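Local coordinates for uncharacterized protein (Photobacterium profundum, PDB 3R87), which acts as a thioesterase of the 4-hydroxybenzoyl-CoA thioesterase family, which hydrolyses acyl thioesters, at the interface of chains A and B. Numbering follows the deposited sequence. Chains: chain A/B, Putative uncharacterized protein.

The interface of chains A and B. Residues chain A 12, 14-16, 72; chain B 31, 34-35, 38.
The turn that follows strand 7-12 of chain A, with A:Tyr14, A:Tyr15 and A:Glu16 entering the 3-10 helix 15-17, lies against helix 28-41 of chain B, whose residues B:Lys31, B:Glu34, B:Arg35 and B:Glu38 face it from successive turns. Both chains have the 4-hydroxybenzoyl-CoA thioesterase (hotdog) fold; the two-fold symmetric interface repeats this contact with the chains exchanged, though the crystal alone does not show that it forms in solution.

B:Arg35 crosses A:Tyr14 at about a right angle, its CG methylene over the centre of the phenol ring, 3.6 Å from the centroid. CG of A:Gln12 covers the opposite face toward the rim, clamping the aromatic plate between two aliphatic chains. Arginine suits the place because its extended methylenes can lie on a ring while its tip binds an acid. That tip grips A:Glu16 side-on. NE donates to OE2 at 2.9 Å in a nearly straight bond (176° at H). In the salt bridge, NH2 donates at 2.8 Å to OE1 of A:Glu16, which accepts through its syn lone pair. The planes are turned 38° apart: OE2 lies in the guanidinium plane but is met on its syn side out of the carboxylate plane, while OE1 is tilted out of the guanidinium plane. The glutamate reaches it with CG between the backbone N and carbonyl carbon (chi1 65°) and an extended chain beyond.

CB of B:Lys31 lies beside OE2 of A:Glu16, and its long extended chain carries NZ to water 3, which also meets the backbone O of A:Glu16. Water 1 links OE2 of A:Glu16 to OE1 of B:Glu34, which lies 2.7 Å from the water; the same water meets the backbone N of A:Glu16. It probably eases the repulsion between the two acids.

The carboxylate of B:Glu38 sits among aromatic rims. Its CD lies in plane at the edge of A:Tyr14. Its OE2 lies in plane at the edges of A:Phe72 and A:Tyr15, 3.4 Å from CE1 of the former, where the ring hydrogens' slight positive charge would suit a carboxylate. Its OE1 is 2.7 Å from water 2, which also bonds NE2 of A:Gln12.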
loop_
_atom_site.group_PDB
_atom_site.type_symbol
_atom_site.label_atom_id
_atom_site.label_comp_id
_atom_site.label_asym_id
_atom_site.label_seq_id
_atom_site.Cartn_x
_atom_site.Cartn_y
_atom_site.Cartn_z
ATOM N N GLN A 12 5.330 -12.845 -6.238
ATOM C CA GLN A 12 5.356 -13.522 -4.962
ATOM C C GLN A 12 4.517 -12.735 -3.955
ATOM O O GLN A 12 4.540 -11.506 -3.922
ATOM C CB GLN A 12 6.773 -13.684 -4.451
ATOM C CG GLN A 12 6.864 -14.440 -3.170
ATOM C CD GLN A 12 8.185 -15.029 -2.819
ATOM O OE1 GLN A 12 8.993 -15.363 -3.709
ATOM N NE2 GLN A 12 8.430 -15.231 -1.556
ATOM N N TYR A 14 3.872 -11.601 -0.268
ATOM C CA TYR A 14 4.592 -11.316 0.963
ATOM C C TYR A 14 3.614 -10.822 2.030
ATOM O O TYR A 14 2.406 -10.682 1.793
ATOM C CB TYR A 14 5.661 -10.244 0.700
ATOM C CG TYR A 14 6.679 -10.633 -0.332
ATOM C CD1 TYR A 14 7.812 -11.398 0.041
ATOM C CD2 TYR A 14 6.584 -10.204 -1.632
ATOM C CE1 TYR A 14 8.793 -11.703 -0.912
ATOM C CE2 TYR A 14 7.548 -10.526 -2.575
ATOM C CZ TYR A 14 8.668 -11.257 -2.199
ATOM O OH TYR A 14 9.629 -11.535 -3.135
ATOM N N TYR A 15 4.113 -10.482 3.227
ATOM C CA TYR A 15 3.240 -9.952 4.262
ATOM C C TYR A 15 2.513 -8.676 3.822
ATOM O O TYR A 15 1.382 -8.440 4.243
ATOM C CB TYR A 15 4.038 -9.648 5.547
ATOM C CG TYR A 15 4.142 -10.825 6.493
ATOM C CD1 TYR A 15 5.036 -11.828 6.330
ATOM C CD2 TYR A 15 3.312 -10.881 7.582
ATOM C CE1 TYR A 15 5.097 -12.919 7.259
ATOM C CE2 TYR A 15 3.375 -11.943 8.511
ATOM C CZ TYR A 15 4.222 -12.956 8.270
ATOM O OH TYR A 15 4.322 -14.028 9.164
ATOM N N GLU A 16 3.141 -7.849 2.996
ATOM C CA GLU A 16 2.479 -6.609 2.534
ATOM C C GLU A 16 1.228 -6.891 1.736
ATOM O O GLU A 16 0.436 -5.955 1.511
ATOM C CB GLU A 16 3.432 -5.829 1.655
ATOM C CG GLU A 16 3.801 -6.509 0.358
ATOM C CD GLU A 16 5.047 -5.942 -0.305
ATOM O OE1 GLU A 16 4.879 -5.174 -1.291
ATOM O OE2 GLU A 16 6.162 -6.219 0.171
ATOM N N PHE A 72 -0.325 -16.369 1.296
ATOM C CA PHE A 72 1.054 -16.018 1.608
ATOM C C PHE A 72 2.037 -17.026 1.059
ATOM O O PHE A 72 1.835 -18.251 1.195
ATOM C CB PHE A 72 1.208 -15.929 3.132
ATOM C CG PHE A 72 2.621 -15.685 3.557
ATOM C CD1 PHE A 72 3.294 -14.524 3.231
ATOM C CD2 PHE A 72 3.278 -16.642 4.321
ATOM C CE1 PHE A 72 4.618 -14.313 3.615
ATOM C CE2 PHE A 72 4.617 -16.414 4.699
ATOM C CZ PHE A 72 5.264 -15.277 4.364
ATOM N N LYS B 31 8.907 -2.206 3.292
ATOM C CA LYS B 31 8.334 -3.371 2.600
ATOM C C LYS B 31 9.440 -4.149 1.858
ATOM O O LYS B 31 9.469 -5.385 1.896
ATOM C CB LYS B 31 7.265 -2.928 1.582
ATOM C CG LYS B 31 6.102 -2.246 2.200
ATOM C CD LYS B 31 5.100 -1.767 1.161
ATOM C CE LYS B 31 3.909 -1.052 1.848
ATOM N NZ LYS B 31 2.652 -1.016 1.006
ATOM N N GLU B 34 11.446 -6.137 4.162
ATOM C CA GLU B 34 10.717 -7.319 4.579
ATOM C C GLU B 34 10.851 -8.430 3.526
ATOM O O GLU B 34 11.134 -9.587 3.884
ATOM C CB GLU B 34 9.261 -6.971 4.867
ATOM C CG GLU B 34 8.512 -8.033 5.629
ATOM C CD GLU B 34 8.099 -9.280 4.802
ATOM O OE1 GLU B 34 7.791 -9.157 3.653
ATOM O OE2 GLU B 34 8.031 -10.400 5.353
ATOM N N ARG B 35 10.653 -8.097 2.255
ATOM C CA ARG B 35 10.770 -9.093 1.202
ATOM C C ARG B 35 12.142 -9.731 1.252
ATOM O O ARG B 35 12.313 -10.945 1.117
ATOM C CB ARG B 35 10.576 -8.458 -0.176
ATOM C CG ARG B 35 9.239 -7.798 -0.413
ATOM C CD ARG B 35 9.231 -7.170 -1.786
ATOM N NE ARG B 35 8.129 -6.244 -1.945
ATOM C CZ ARG B 35 7.992 -5.397 -2.954
ATOM N NH1 ARG B 35 8.891 -5.416 -3.945
ATOM N NH2 ARG B 35 7.023 -4.509 -2.936
ATOM N N GLU B 38 12.646 -12.219 3.913
ATOM C CA GLU B 38 11.993 -13.492 3.576
ATOM C C GLU B 38 12.837 -14.351 2.683
ATOM O O GLU B 38 12.873 -15.560 2.852
ATOM C CB GLU B 38 10.622 -13.280 2.931
ATOM C CG GLU B 38 9.595 -12.593 3.806
ATOM C CD GLU B 38 8.200 -12.883 3.353
ATOM O OE1 GLU B 38 7.938 -13.889 2.676
ATOM O OE2 GLU B 38 7.262 -12.128 3.724
HETATM O O HOH W 1 6.094 -7.348 2.684
HETATM O O HOH W 2 6.520 -14.785 0.521
HETATM O O HOH W 3 0.814 -3.325 2.345
#